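Protein Niban 2 (Homo sapiens, PDB 7CTP) may play a role in suppressing apoptosis and may promote melanoma cell invasion in vitro. Local coordinates at residues F40-R44 with M308-I312. Residue numbers count along the deposited sequence, not the author numbering.
Sequences FNSMR and MDQII
Two helical turns, 40-44 and 308-312, pack mainly through side chains; the axes of these two short segments approach to 11.9 Å and run obliquely, at 121° between their N-to-C directions (signed crossing angle -121°). Residues 40-44 are regular helix, with Arg44 N bonded to Phe40 O at 2.8 Å; in 308-312, Ile312 N bonds to Met308 O at 3.0 Å, but the helix is kinked, the N atoms of Asp309 and Gln310 lacking bonds to the preceding turn. The backbones come nearest at Arg44 and Met308, CA to CA 7.6 Å.

Aromatic contacts centre on Phe40 (chi1 t), whose ring reaches across to the other helix. Ile311 CG2 lies over one face in a CH-pi contact, 3.9 Å from the ring centroid and 3.4 Å from Phe40 CE1. Met308 (chi1 t), bent by chi2 and chi3 both p, brings SD obliquely to 3.6 Å from Phe40 CE1, a Met-aromatic contact, while Ile312 CG1 meets the ring edge 4.0 Å from Phe40 CZ.

Aliphatic packing continues along Arg44, extended with chi1 to chi3 all t: its CA is 3.8 Å from Met308 CE and its CG 4.0 Å from Met308 SD. Ile312 CD1 lies over one face of the guanidinium, 3.5 Å from Arg44 NE, which also makes a long, weak ion pair with Glu48.

This largely apolar helix-helix contact joins the long helices 10-48 and 260-337, far apart in sequence, with the PH-domain strands in the intervening chain. Ile304 of helix 260-337 extends the packing against Phe40 and Met43, Ile47 of helix 10-48 touches Met308, and Phe526, Phe529 and Ile530 from a loop cover Ile311.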
# COMPACT_ATOMS: atom_id res chain seq x y z
N PHE A 40 -11.16 -16.05 -12.83
CA PHE A 40 -10.81 -16.59 -14.14
C PHE A 40 -9.37 -16.26 -14.52
O PHE A 40 -8.63 -17.12 -15.02
CB PHE A 40 -11.76 -16.06 -15.21
CG PHE A 40 -11.35 -16.44 -16.60
CD1 PHE A 40 -11.62 -17.71 -17.08
CD2 PHE A 40 -10.66 -15.55 -17.40
CE1 PHE A 40 -11.23 -18.08 -18.35
CE2 PHE A 40 -10.26 -15.92 -18.68
CZ PHE A 40 -10.55 -17.18 -19.15
N ASN A 41 -8.95 -15.01 -14.30
CA ASN A 41 -7.59 -14.62 -14.70
C ASN A 41 -6.54 -15.40 -13.92
O ASN A 41 -5.51 -15.82 -14.48
CB ASN A 41 -7.38 -13.12 -14.52
CG ASN A 41 -8.18 -12.29 -15.50
OD1 ASN A 41 -8.50 -12.74 -16.61
ND2 ASN A 41 -8.51 -11.06 -15.11
N SER A 42 -6.78 -15.61 -12.63
CA SER A 42 -5.82 -16.34 -11.81
C SER A 42 -5.78 -17.80 -12.23
O SER A 42 -4.71 -18.39 -12.39
CB SER A 42 -6.18 -16.21 -10.33
OG SER A 42 -5.32 -17.00 -9.51
N MET A 43 -6.96 -18.40 -12.45
CA MET A 43 -6.99 -19.79 -12.86
C MET A 43 -6.38 -19.98 -14.24
O MET A 43 -5.73 -20.99 -14.50
CB MET A 43 -8.41 -20.33 -12.83
CG MET A 43 -8.91 -20.50 -11.42
SD MET A 43 -10.53 -21.28 -11.42
CE MET A 43 -10.10 -22.95 -11.98
N ARG A 44 -6.58 -19.01 -15.14
CA ARG A 44 -5.98 -19.14 -16.46
C ARG A 44 -4.46 -19.15 -16.36
O ARG A 44 -3.79 -19.95 -17.03
CB ARG A 44 -6.46 -18.04 -17.39
CG ARG A 44 -6.04 -18.26 -18.84
CD ARG A 44 -6.55 -17.15 -19.73
NE ARG A 44 -6.07 -17.28 -21.10
CZ ARG A 44 -6.26 -16.37 -22.05
NH1 ARG A 44 -6.92 -15.26 -21.76
NH2 ARG A 44 -5.80 -16.57 -23.28
N MET A 308 -12.83 -23.40 -19.95
CA MET A 308 -11.70 -22.50 -20.17
C MET A 308 -11.52 -22.06 -21.62
O MET A 308 -11.49 -20.87 -21.92
CB MET A 308 -10.42 -23.18 -19.66
CG MET A 308 -9.15 -22.40 -19.92
SD MET A 308 -9.10 -20.85 -19.00
CE MET A 308 -8.88 -21.46 -17.33
N ASP A 309 -11.42 -23.03 -22.54
CA ASP A 309 -11.14 -22.69 -23.93
C ASP A 309 -12.28 -21.90 -24.56
O ASP A 309 -12.05 -21.00 -25.38
CB ASP A 309 -10.86 -23.96 -24.73
CG ASP A 309 -9.57 -24.63 -24.32
OD1 ASP A 309 -8.74 -23.97 -23.66
OD2 ASP A 309 -9.38 -25.81 -24.67
N GLN A 310 -13.52 -22.21 -24.18
CA GLN A 310 -14.67 -21.49 -24.74
C GLN A 310 -14.77 -20.08 -24.17
O GLN A 310 -15.17 -19.14 -24.87
CB GLN A 310 -15.95 -22.28 -24.47
CG GLN A 310 -16.05 -23.61 -25.25
CD GLN A 310 -14.90 -24.57 -24.96
OE1 GLN A 310 -14.65 -24.94 -23.81
NE2 GLN A 310 -14.20 -24.98 -26.02
N ILE A 311 -14.41 -19.92 -22.89
CA ILE A 311 -14.38 -18.58 -22.30
C ILE A 311 -13.33 -17.72 -22.99
O ILE A 311 -13.58 -16.55 -23.34
CB ILE A 311 -14.15 -18.66 -20.78
CG1 ILE A 311 -15.29 -19.42 -20.10
CG2 ILE A 311 -14.03 -17.25 -20.18
CD1 ILE A 311 -15.07 -19.68 -18.62
N ILE A 312 -12.15 -18.28 -23.24
CA ILE A 312 -11.09 -17.54 -23.93
C ILE A 312 -11.56 -17.12 -25.32
O ILE A 312 -11.34 -15.98 -25.75
CB ILE A 312 -9.80 -18.38 -24.00
CG1 ILE A 312 -9.23 -18.62 -22.60
CG2 ILE A 312 -8.77 -17.69 -24.89
CD1 ILE A 312 -8.15 -19.69 -22.57